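Local coordinates for tRNA (Adenine(22)-N(1))-methyltransferase (Mycoplasma capricolum subsp. capricolum, PDB 6QE6), which probably methylates N1 of adenine 22 in tRNA, using S-adenosylmethionine as methyl donor and leaving S-adenosylhomocysteine, the product bound here, at residues N34-I39 against N106-T111; A40-D45 against N94-V99; I61-D66 against Q87-L92; Y134-N139 against I172-N177. All blocks are in the same frame, centred on the assembly; numbering follows the deposited sequence.

How the contacts relate
All four contacts reach one mixed, Rossmann-like sheet. Contacts 1 and 2 share strand 36-42, whose neighbour 59-66 belongs to contact 3; contact 4 joins strands 133-138 and 168-175, on the other side of strand 109-115 from strand 36-42. Contacts 2 and 4 are buried; contacts 1 and 3 are partly exposed, the latter at the outermost strand 88-92. Chemistry follows place: a carboxylate gripping backbone amides in contact 1, apolar packing of the loop after strand 88-92 on strand 36-42 in contact 2, and backbone ladders in contacts 3 and 4, parallel and antiparallel respectively. Contacts 2 and 3 both touch S-adenosyl-L-homocysteine, one at adenine and amino group, the other at the ribose.

Contact 1. Residues N34-I39 against N106-T111; sequences NNSTAI and NIDYVT. Unlike the reference sequence in segment 34-39: Ala38 (reference Thr).
Asp108 OD2 is gripped by two successive backbone amides of the facing segment. Ala38 N reaches it at 3.2 Å in a nearly straight bond (171°), on the anti side and 21° out of the carboxylate plane. Thr37 N, at 3.1 Å from Asp108 OD2, approaches from the same face but well above that plane, and its bond is more bent. The return bond closes the loop: Asp108 N donates to Ala38 O at 2.8 Å, almost in line with the carbonyl. With CG beside its own backbone N (chi1 -64°), the aspartate carboxylate is brought back over the chain corner at Thr37, so side chain and main chain of one residue both bond the backbone of Thr37 and Ala38.

Beyond this polar knot, Ser36 OG lies at the edge of the Tyr109 ring, 3.3 Å from CE2; within its own segment the hydroxyl donates a long bond to Asn34 O from above that carbonyl's plane. A water extends the link, accepting from Asn34 N and donating to Tyr109 OH at 2.7 Å. Ile39 CG2 packs on Tyr109 CB at 3.9 Å, the two side chains running aslant to one another, and Ile107 CG2 touches Ile39 CA.

The contact lies where strands 36-42 and 109-115 enter the sheet as parallel neighbours. Ile39 also packs on Thr59 and Ala62 of strand 59-66, and Tyr109 on Asn133 and Ile135 of strand 133-138, which places the pair between those two flanking strands.

Contact 2. Residues A40-D45 against N94-V99; sequences ADIGTD and NGLEFV. With SAH (S-adenosyl-L-homocysteine), chain C.
Apolar contacts centred on Ile42 join the two segments. Its CD1 meets Leu96 CD2 at 3.6 Å, the two side chains crossing at about a right angle, and also approaches Phe98 CE1 at 3.8 Å. The Phe98 ring is met at its edge by Ala40 CB, while Val99 CG2 lies over one face, offset toward the rim. Phe98 CG sits between the backbone N and the carbonyl carbon (chi1 78°), which turns the ring back toward strand 36-42. The second branch of Ile42, CG2, rests on Gly95 CA and on C2 of the bound S-adenosyl-L-homocysteine, 3.8 Å from each.

This is the cofactor site of a Rossmann-like methyltransferase: the loop leaving strand 36-42 passes the amino acid part of the ligand, and the loop following strand 88-92 reads its base. Gly43 and Gly95 have positive phi, and at Gly43 a side chain would run into O4' of the ligand ribose. Asn94 to Glu97 form a type II' beta turn.

No hydrogen bond joins the two segments directly; the ligand bridges them. Gly95 N donates to adenine N1 at 2.9 Å, and the exocyclic N6 of adenine donates to Asn94 OD1 at 3.2 Å, so that the turn recognises both polar positions on that edge. At the other end the ligand amino N donates to Gly43 O at 2.8 Å. Within segment 40-45, Thr44 OG1 donates to Asp41 OD2 from above the carboxylate plane, and Asp41 OD1 accepts from Thr111 OG1.

Contact 3. Residues I61-D66 against Q87-L92; sequences IAYACD and QIFTIL. With SAH (S-adenosyl-L-homocysteine), chain C.
Five backbone hydrogen bonds tie Ala62, Ala64 and Asp66 to Gln87, Phe89 and Ile91 in a parallel ladder. The straightest runs from Ala64 N to Phe89 O (2.8 Å, 174°); Ile91 N instead meets Ala64 O from above its carbonyl plane. On one face, Ala62 CB and Ala64 CB touch the two branches of Ile88, with Ala64 CB 4.0 Å from CG2. The other face carries Tyr63, whose CE1 comes 4.3 Å from Phe89 CD2, and Cys65, whose SG lies 4.1 Å from Ile91 CB. Ile61 CB approaches the edge of the Phe89 ring.

The strands are the two arms of a right-handed beta-alpha-beta crossover through helix 69-81, against which Ile88, Thr90 and Leu92 pack. Asp66 ends the first arm, as the acidic residue does in many Rossmann-like methyltransferases. With CG anti to the backbone N (chi1 -154°), its carboxylate holds both ribose hydroxyls of S-adenosyl-L-homocysteine: O2' donates to OD1 at 2.7 Å and O3' to OD2 at 2.9 Å. Backbone amides position that carboxylate, Asn68 N bonding OD1 and Asp45 N bonding OD2. Farther out, Tyr63 OH bonds Leu105 N.

Contact 4. Residues Y134-N139 against I172-N177; sequences YIICSN and IEINKN
Ile136 and Ile172 lie side by side, pointing the same way from an antiparallel pair of strands in the Rossmann-like methyltransferase sheet. Ile136 CB meets Ile172 CG2 at 3.9 Å; this methyl occupies the position between backbone N and carbonyl carbon, while Ile172 CG1 is anti to the backbone N (chi1 180°) and carries the longer branch away. On the same face Ile136 CD1 approaches Ile174 CD1, and Tyr134 CB faces Ile174 CB. The face also packs on helix 117-124, through Ile120 against Ile136 and Leu124 against Tyr134.

Lys176 runs aslant to the Tyr134 ring, its CD 3.9 Å from CE2, in a chain bent at chi3 (62°). The polar ends of both residues converge on Asp127, whose OD1 accepts from Tyr134 OH and forms a salt bridge with Lys176 NZ, which also hydrogen-bonds Ile131 O. On the opposite face Glu173 CG passes 3.8 Å from Tyr134 O, beside Ile135.

Two hydrogen-bonded pairs, Tyr134 with Ile174 and Ile136 with Ile172, flank the non-hydrogen-bonded pair Ile135 with Glu173. Their straightest bond is Ile136 N to Ile172 O (2.8 Å, 176°). Farther along the chain, Asn175 OD1 accepts from Asn177 N at 3.1 Å in an Asx turn.

Contact 1. Residues N34-I39 against N106-T111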
# COMPACT_ATOMS: atom_id res chain seq x y z
N ASN A 34 0.05 -16.10 2.27
CA ASN A 34 -0.11 -17.50 2.63
C ASN A 34 1.26 -18.16 2.65
O ASN A 34 2.19 -17.72 1.96
CB ASN A 34 -1.05 -18.21 1.65
CG ASN A 34 -2.47 -17.66 1.72
OD1 ASN A 34 -3.22 -18.00 2.63
ND2 ASN A 34 -2.83 -16.82 0.75
N ASN A 35 1.38 -19.21 3.46
CA ASN A 35 2.54 -20.10 3.42
C ASN A 35 3.84 -19.32 3.58
O ASN A 35 4.82 -19.62 2.90
CB ASN A 35 2.57 -20.91 2.13
CG ASN A 35 1.32 -21.72 1.94
OD1 ASN A 35 0.88 -22.43 2.85
ND2 ASN A 35 0.69 -21.59 0.77
N SER A 36 3.84 -18.32 4.45
CA SER A 36 5.00 -17.46 4.64
C SER A 36 5.76 -17.86 5.89
O SER A 36 5.17 -18.38 6.84
CB SER A 36 4.58 -15.99 4.75
OG SER A 36 4.06 -15.56 3.52
N THR A 37 7.06 -17.60 5.89
CA THR A 37 7.83 -17.82 7.10
C THR A 37 7.74 -16.61 8.03
O THR A 37 7.34 -16.74 9.19
CB THR A 37 9.29 -18.15 6.76
OG1 THR A 37 9.36 -19.48 6.22
CG2 THR A 37 10.16 -18.09 7.99
N ALA A 38 8.10 -15.42 7.53
CA ALA A 38 8.14 -14.22 8.35
C ALA A 38 7.58 -13.04 7.57
O ALA A 38 7.92 -12.85 6.40
CB ALA A 38 9.57 -13.91 8.82
N ILE A 39 6.74 -12.25 8.22
CA ILE A 39 6.25 -11.00 7.65
C ILE A 39 6.55 -9.87 8.62
O ILE A 39 6.74 -10.08 9.82
CB ILE A 39 4.73 -11.05 7.32
CG1 ILE A 39 3.88 -11.16 8.60
CG2 ILE A 39 4.43 -12.20 6.32
CD1 ILE A 39 3.39 -9.81 9.17
N ASN A 106 15.09 -13.15 6.94
CA ASN A 106 14.49 -12.86 5.64
C ASN A 106 12.98 -12.77 5.76
O ASN A 106 12.34 -13.61 6.40
CB ASN A 106 14.85 -13.96 4.64
CG ASN A 106 16.25 -13.83 4.13
OD1 ASN A 106 16.95 -12.86 4.42
ND2 ASN A 106 16.69 -14.82 3.36
N ILE A 107 12.40 -11.77 5.10
CA ILE A 107 10.99 -11.44 5.24
C ILE A 107 10.29 -11.70 3.92
O ILE A 107 10.68 -11.14 2.88
CB ILE A 107 10.81 -9.98 5.71
CG1 ILE A 107 11.38 -9.81 7.12
CG2 ILE A 107 9.33 -9.55 5.66
CD1 ILE A 107 11.71 -8.39 7.46
N ASP A 108 9.25 -12.55 3.95
CA ASP A 108 8.48 -12.83 2.74
C ASP A 108 7.66 -11.62 2.32
O ASP A 108 7.63 -11.25 1.14
CB ASP A 108 7.57 -14.03 2.96
CG ASP A 108 8.35 -15.31 3.22
OD1 ASP A 108 8.57 -16.08 2.26
OD2 ASP A 108 8.77 -15.55 4.38
N TYR A 109 6.98 -10.97 3.27
CA TYR A 109 6.11 -9.86 2.94
C TYR A 109 6.26 -8.77 3.98
O TYR A 109 6.07 -9.02 5.17
CB TYR A 109 4.64 -10.27 2.90
CG TYR A 109 4.22 -11.20 1.80
CD1 TYR A 109 3.73 -10.71 0.59
CD2 TYR A 109 4.23 -12.58 2.00
CE1 TYR A 109 3.29 -11.56 -0.40
CE2 TYR A 109 3.82 -13.46 0.99
CZ TYR A 109 3.35 -12.93 -0.20
OH TYR A 109 2.91 -13.79 -1.17
N VAL A 110 6.55 -7.57 3.53
CA VAL A 110 6.39 -6.39 4.35
C VAL A 110 5.05 -5.76 3.99
O VAL A 110 4.77 -5.53 2.81
CB VAL A 110 7.55 -5.41 4.16
CG1 VAL A 110 7.20 -4.09 4.77
CG2 VAL A 110 8.81 -6.01 4.78
N THR A 111 4.21 -5.53 4.99
CA THR A 111 2.94 -4.85 4.79
C THR A 111 3.02 -3.47 5.41
O THR A 111 3.58 -3.29 6.50
CB THR A 111 1.75 -5.62 5.37
OG1 THR A 111 1.93 -5.84 6.78
CG2 THR A 111 1.59 -6.95 4.65
O HOH W 1 1.26 -15.64 -0.23

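Contact 2. Residues A40-D45 against N94-V99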
# COMPACT_ATOMS: atom_id res chain seq x y z
N ALA A 40 6.59 -8.64 8.09
CA ALA A 40 6.75 -7.47 8.94
C ALA A 40 5.63 -6.47 8.64
O ALA A 40 5.45 -6.07 7.49
CB ALA A 40 8.12 -6.83 8.75
N ASP A 41 4.89 -6.08 9.67
CA ASP A 41 3.85 -5.06 9.54
C ASP A 41 4.46 -3.73 9.97
O ASP A 41 4.84 -3.57 11.14
CB ASP A 41 2.63 -5.42 10.39
CG ASP A 41 1.40 -4.57 10.05
OD1 ASP A 41 1.35 -3.89 8.99
OD2 ASP A 41 0.46 -4.61 10.88
N ILE A 42 4.58 -2.80 9.04
CA ILE A 42 5.12 -1.48 9.34
C ILE A 42 3.97 -0.55 9.69
O ILE A 42 3.03 -0.38 8.90
CB ILE A 42 5.91 -0.93 8.15
CG1 ILE A 42 6.89 -1.98 7.64
CG2 ILE A 42 6.61 0.36 8.56
CD1 ILE A 42 7.88 -2.48 8.70
N GLY A 43 4.06 0.09 10.85
CA GLY A 43 2.95 0.89 11.34
C GLY A 43 1.81 0.05 11.89
O GLY A 43 0.63 0.31 11.60
N THR A 44 2.14 -0.95 12.70
CA THR A 44 1.21 -2.02 13.03
C THR A 44 0.12 -1.57 14.00
O THR A 44 -0.89 -2.27 14.13
CB THR A 44 1.98 -3.21 13.63
OG1 THR A 44 1.12 -4.35 13.67
CG2 THR A 44 2.46 -2.89 15.03
N ASP A 45 0.30 -0.43 14.66
CA ASP A 45 -0.67 0.08 15.62
C ASP A 45 -0.95 -0.94 16.71
O ASP A 45 -0.14 -1.08 17.64
CB ASP A 45 -1.96 0.48 14.92
CG ASP A 45 -2.99 1.01 15.90
OD1 ASP A 45 -2.60 1.79 16.80
OD2 ASP A 45 -4.17 0.61 15.79
N ASN A 94 11.61 3.39 12.85
CA ASN A 94 11.15 4.21 11.73
C ASN A 94 11.19 3.36 10.46
O ASN A 94 12.26 3.14 9.87
CB ASN A 94 12.01 5.45 11.58
CG ASN A 94 11.48 6.43 10.56
OD1 ASN A 94 10.75 6.08 9.64
ND2 ASN A 94 11.87 7.69 10.72
N GLY A 95 10.03 2.86 10.04
CA GLY A 95 9.95 2.13 8.78
C GLY A 95 10.83 0.89 8.78
O GLY A 95 10.68 -0.01 9.62
N LEU A 96 11.78 0.83 7.85
CA LEU A 96 12.54 -0.39 7.62
C LEU A 96 13.94 -0.34 8.22
O LEU A 96 14.76 -1.19 7.89
CB LEU A 96 12.63 -0.65 6.12
CG LEU A 96 11.27 -0.90 5.49
CD1 LEU A 96 11.45 -1.29 4.04
CD2 LEU A 96 10.48 -1.96 6.27
N GLU A 97 14.22 0.64 9.09
CA GLU A 97 15.56 0.78 9.64
C GLU A 97 15.97 -0.46 10.42
O GLU A 97 17.16 -0.81 10.44
CB GLU A 97 15.66 2.02 10.52
CG GLU A 97 15.79 3.32 9.74
CD GLU A 97 15.68 4.56 10.63
OE1 GLU A 97 15.62 4.39 11.87
OE2 GLU A 97 15.64 5.70 10.10
N PHE A 98 15.01 -1.15 11.04
CA PHE A 98 15.31 -2.32 11.85
C PHE A 98 15.79 -3.50 11.02
O PHE A 98 16.48 -4.38 11.55
CB PHE A 98 14.07 -2.72 12.64
CG PHE A 98 13.05 -3.47 11.82
CD1 PHE A 98 12.12 -2.79 11.04
CD2 PHE A 98 13.01 -4.86 11.83
CE1 PHE A 98 11.18 -3.47 10.30
CE2 PHE A 98 12.08 -5.55 11.07
CZ PHE A 98 11.17 -4.86 10.31
N VAL A 99 15.43 -3.58 9.73
CA VAL A 99 15.72 -4.78 8.96
C VAL A 99 17.22 -5.02 8.81
O VAL A 99 17.64 -6.16 8.61
CB VAL A 99 15.03 -4.71 7.58
CG1 VAL A 99 15.30 -5.97 6.77
CG2 VAL A 99 13.52 -4.49 7.75
N SAH C . -1.68 -0.60 10.31
CA SAH C . -2.95 -0.12 10.84
CB SAH C . -2.77 1.22 11.57
CG SAH C . -2.36 2.42 10.71
SD SAH C . -2.32 3.96 11.68
C SAH C . -4.00 0.03 9.73
O SAH C . -3.67 0.11 8.55
OXT SAH C . -5.21 0.07 10.00
C5' SAH C . -0.64 4.33 11.13
C4' SAH C . 0.41 3.79 12.09
O4' SAH C . 1.68 3.90 11.50
C3' SAH C . 0.48 4.59 13.38
O3' SAH C . 0.42 3.71 14.48
C2' SAH C . 1.84 5.27 13.35
O2' SAH C . 2.38 5.30 14.64
C1' SAH C . 2.63 4.38 12.42
N9 SAH C . 3.67 5.08 11.67
C8 SAH C . 3.61 6.33 11.13
N7 SAH C . 4.80 6.57 10.51
C5 SAH C . 5.59 5.51 10.64
C6 SAH C . 6.88 5.25 10.21
N6 SAH C . 7.57 6.15 9.51
N1 SAH C . 7.45 4.03 10.51
C2 SAH C . 6.75 3.08 11.23
N3 SAH C . 5.47 3.36 11.65
C4 SAH C . 4.90 4.55 11.36

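Contact 3. Residues I61-D66 against Q87-L92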
# COMPACT_ATOMS: atom_id res chain seq x y z
N ILE A 61 6.01 -16.48 11.79
CA ILE A 61 6.28 -15.40 12.73
C ILE A 61 5.93 -14.05 12.10
O ILE A 61 5.75 -13.92 10.89
CB ILE A 61 7.75 -15.41 13.23
CG1 ILE A 61 8.72 -15.06 12.12
CG2 ILE A 61 8.10 -16.75 13.87
CD1 ILE A 61 10.00 -14.45 12.64
N ALA A 62 5.83 -13.04 12.95
CA ALA A 62 5.56 -11.69 12.48
C ALA A 62 6.37 -10.69 13.30
O ALA A 62 6.51 -10.82 14.52
CB ALA A 62 4.06 -11.34 12.56
N TYR A 63 6.91 -9.70 12.60
CA TYR A 63 7.47 -8.51 13.21
C TYR A 63 6.41 -7.40 13.20
O TYR A 63 5.94 -6.99 12.13
CB TYR A 63 8.72 -8.07 12.45
CG TYR A 63 9.80 -9.11 12.47
CD1 TYR A 63 10.45 -9.46 13.66
CD2 TYR A 63 10.19 -9.74 11.31
CE1 TYR A 63 11.45 -10.43 13.66
CE2 TYR A 63 11.18 -10.69 11.31
CZ TYR A 63 11.81 -11.03 12.47
OH TYR A 63 12.81 -11.99 12.41
N ALA A 64 6.03 -6.92 14.38
CA ALA A 64 4.98 -5.91 14.52
C ALA A 64 5.64 -4.59 14.89
O ALA A 64 5.99 -4.37 16.05
CB ALA A 64 3.94 -6.34 15.55
N CYS A 65 5.81 -3.71 13.90
CA CYS A 65 6.70 -2.56 13.99
C CYS A 65 5.92 -1.26 14.03
O CYS A 65 4.91 -1.11 13.34
CB CYS A 65 7.66 -2.51 12.79
SG CYS A 65 8.26 -4.12 12.23
N ASP A 66 6.43 -0.31 14.80
CA ASP A 66 5.87 1.02 14.84
C ASP A 66 6.97 2.02 15.18
O ASP A 66 7.93 1.71 15.88
CB ASP A 66 4.71 1.11 15.83
CG ASP A 66 3.72 2.21 15.46
OD1 ASP A 66 4.14 3.39 15.39
OD2 ASP A 66 2.53 1.91 15.21
N GLN A 87 5.70 -15.95 18.69
CA GLN A 87 5.54 -15.90 17.24
C GLN A 87 5.49 -14.46 16.73
O GLN A 87 5.84 -14.21 15.57
CB GLN A 87 4.29 -16.65 16.79
CG GLN A 87 4.35 -18.17 16.96
CD GLN A 87 4.01 -18.65 18.39
OE1 GLN A 87 3.03 -18.21 19.00
NE2 GLN A 87 4.82 -19.58 18.92
N ILE A 88 5.06 -13.52 17.56
CA ILE A 88 4.99 -12.12 17.16
C ILE A 88 5.89 -11.29 18.06
O ILE A 88 5.89 -11.48 19.28
CB ILE A 88 3.54 -11.60 17.18
CG1 ILE A 88 2.69 -12.45 16.23
CG2 ILE A 88 3.46 -10.14 16.76
CD1 ILE A 88 1.24 -12.09 16.23
N PHE A 89 6.66 -10.39 17.46
CA PHE A 89 7.70 -9.63 18.16
C PHE A 89 7.49 -8.16 17.86
O PHE A 89 7.45 -7.77 16.70
CB PHE A 89 9.10 -10.08 17.72
CG PHE A 89 9.34 -11.55 17.85
CD1 PHE A 89 9.68 -12.10 19.07
CD2 PHE A 89 9.19 -12.39 16.76
CE1 PHE A 89 9.87 -13.47 19.20
CE2 PHE A 89 9.39 -13.77 16.88
CZ PHE A 89 9.72 -14.31 18.10
N THR A 90 7.37 -7.35 18.90
CA THR A 90 7.21 -5.91 18.68
C THR A 90 8.57 -5.28 18.44
O THR A 90 9.56 -5.60 19.12
CB THR A 90 6.51 -5.24 19.85
OG1 THR A 90 7.02 -5.76 21.08
CG2 THR A 90 5.01 -5.47 19.79
N ILE A 91 8.63 -4.38 17.46
CA ILE A 91 9.85 -3.67 17.09
C ILE A 91 9.52 -2.18 16.98
O ILE A 91 8.63 -1.79 16.22
CB ILE A 91 10.43 -4.18 15.76
CG1 ILE A 91 10.66 -5.70 15.79
CG2 ILE A 91 11.73 -3.42 15.41
CD1 ILE A 91 11.59 -6.18 16.86
N LEU A 92 10.26 -1.36 17.73
CA LEU A 92 10.16 0.09 17.63
C LEU A 92 11.15 0.58 16.57
O LEU A 92 12.36 0.39 16.73
CB LEU A 92 10.44 0.72 18.99
CG LEU A 92 10.56 2.23 19.00
CD1 LEU A 92 9.20 2.88 18.85
CD2 LEU A 92 11.23 2.67 20.28
N SAH C . -1.68 -0.60 10.31
CA SAH C . -2.95 -0.12 10.84
CB SAH C . -2.77 1.22 11.57
CG SAH C . -2.36 2.42 10.71
SD SAH C . -2.32 3.96 11.68
C SAH C . -4.00 0.03 9.73
O SAH C . -3.67 0.11 8.55
OXT SAH C . -5.21 0.07 10.00
C5' SAH C . -0.64 4.33 11.13
C4' SAH C . 0.41 3.79 12.09
O4' SAH C . 1.68 3.90 11.50
C3' SAH C . 0.48 4.59 13.38
O3' SAH C . 0.42 3.71 14.48
C2' SAH C . 1.84 5.27 13.35
O2' SAH C . 2.38 5.30 14.64
C1' SAH C . 2.63 4.38 12.42
N9 SAH C . 3.67 5.08 11.67
C8 SAH C . 3.61 6.33 11.13
N7 SAH C . 4.80 6.57 10.51
C5 SAH C . 5.59 5.51 10.64
C6 SAH C . 6.88 5.25 10.21
N6 SAH C . 7.57 6.15 9.51
N1 SAH C . 7.45 4.03 10.51
C2 SAH C . 6.75 3.08 11.23
N3 SAH C . 5.47 3.36 11.65
C4 SAH C . 4.90 4.55 11.36

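Contact 4. Residues Y134-N139 against I172-N177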
# COMPACT_ATOMS: atom_id res chain seq x y z
N TYR A 134 6.21 -6.57 -1.06
CA TYR A 134 5.46 -5.58 -0.32
C TYR A 134 3.99 -5.76 -0.63
O TYR A 134 3.62 -6.02 -1.78
CB TYR A 134 5.88 -4.15 -0.68
CG TYR A 134 7.27 -3.81 -0.22
CD1 TYR A 134 7.49 -3.32 1.07
CD2 TYR A 134 8.37 -4.00 -1.05
CE1 TYR A 134 8.75 -3.02 1.50
CE2 TYR A 134 9.64 -3.69 -0.62
CZ TYR A 134 9.83 -3.21 0.65
OH TYR A 134 11.09 -2.90 1.08
N ILE A 135 3.16 -5.62 0.40
CA ILE A 135 1.76 -5.30 0.21
C ILE A 135 1.52 -3.96 0.87
O ILE A 135 1.70 -3.82 2.09
CB ILE A 135 0.82 -6.37 0.77
CG1 ILE A 135 1.21 -7.74 0.20
CG2 ILE A 135 -0.64 -5.99 0.49
CD1 ILE A 135 0.51 -8.87 0.87
N ILE A 136 1.12 -2.97 0.09
CA ILE A 136 0.89 -1.62 0.57
C ILE A 136 -0.59 -1.27 0.41
O ILE A 136 -1.21 -1.58 -0.62
CB ILE A 136 1.80 -0.62 -0.16
CG1 ILE A 136 3.25 -0.89 0.25
CG2 ILE A 136 1.35 0.81 0.10
CD1 ILE A 136 4.26 -0.69 -0.85
N CYS A 137 -1.16 -0.66 1.44
CA CYS A 137 -2.53 -0.14 1.42
C CYS A 137 -2.43 1.35 1.74
O CYS A 137 -2.55 1.75 2.90
CB CYS A 137 -3.43 -0.90 2.41
SG CYS A 137 -5.16 -0.41 2.32
N SER A 138 -2.20 2.16 0.72
CA SER A 138 -2.05 3.60 0.89
C SER A 138 -3.40 4.30 0.91
O SER A 138 -4.36 3.87 0.26
CB SER A 138 -1.20 4.18 -0.25
OG SER A 138 -0.93 5.55 -0.03
N ASN A 139 -3.48 5.38 1.67
CA ASN A 139 -4.69 6.20 1.68
C ASN A 139 -4.57 7.42 0.78
O ASN A 139 -5.40 8.34 0.87
CB ASN A 139 -5.05 6.61 3.11
CG ASN A 139 -3.92 7.32 3.81
OD1 ASN A 139 -3.22 8.14 3.21
ND2 ASN A 139 -3.75 7.03 5.11
N ILE A 172 -1.64 -2.14 -3.40
CA ILE A 172 -0.67 -2.51 -4.42
C ILE A 172 0.28 -3.55 -3.83
O ILE A 172 0.77 -3.40 -2.70
CB ILE A 172 0.07 -1.27 -4.97
CG1 ILE A 172 1.10 -1.68 -6.04
CG2 ILE A 172 0.67 -0.43 -3.84
CD1 ILE A 172 1.80 -0.52 -6.75
N GLU A 173 0.51 -4.62 -4.58
CA GLU A 173 1.40 -5.70 -4.18
C GLU A 173 2.60 -5.73 -5.13
O GLU A 173 2.43 -5.79 -6.35
CB GLU A 173 0.69 -7.06 -4.18
CG GLU A 173 1.69 -8.24 -4.20
CD GLU A 173 1.09 -9.58 -3.78
OE1 GLU A 173 -0.15 -9.73 -3.80
OE2 GLU A 173 1.88 -10.50 -3.42
N ILE A 174 3.80 -5.67 -4.56
CA ILE A 174 5.03 -5.60 -5.33
C ILE A 174 5.84 -6.86 -5.05
O ILE A 174 6.15 -7.16 -3.89
CB ILE A 174 5.83 -4.33 -4.98
CG1 ILE A 174 4.98 -3.09 -5.28
CG2 ILE A 174 7.16 -4.29 -5.74
CD1 ILE A 174 5.58 -1.82 -4.76
N ASN A 175 6.15 -7.61 -6.12
CA ASN A 175 6.96 -8.83 -6.06
C ASN A 175 8.34 -8.52 -6.63
O ASN A 175 8.51 -8.43 -7.86
CB ASN A 175 6.31 -9.96 -6.85
CG ASN A 175 7.11 -11.27 -6.77
OD1 ASN A 175 8.18 -11.33 -6.14
ND2 ASN A 175 6.59 -12.33 -7.39
N LYS A 176 9.34 -8.42 -5.74
CA LYS A 176 10.68 -8.00 -6.14
C LYS A 176 11.41 -9.06 -6.95
O LYS A 176 12.40 -8.74 -7.62
CB LYS A 176 11.51 -7.62 -4.91
CG LYS A 176 10.98 -6.41 -4.17
CD LYS A 176 11.64 -6.26 -2.81
CE LYS A 176 13.14 -6.05 -2.98
NZ LYS A 176 13.80 -5.90 -1.65
N ASN A 177 10.94 -10.30 -6.93
CA ASN A 177 11.63 -11.37 -7.62
C ASN A 177 11.09 -11.61 -9.02
O ASN A 177 11.50 -12.58 -9.68
CB ASN A 177 11.56 -12.65 -6.78
CG ASN A 177 12.44 -12.55 -5.56
OD1 ASN A 177 13.66 -12.38 -5.67
ND2 ASN A 177 11.82 -12.62 -4.38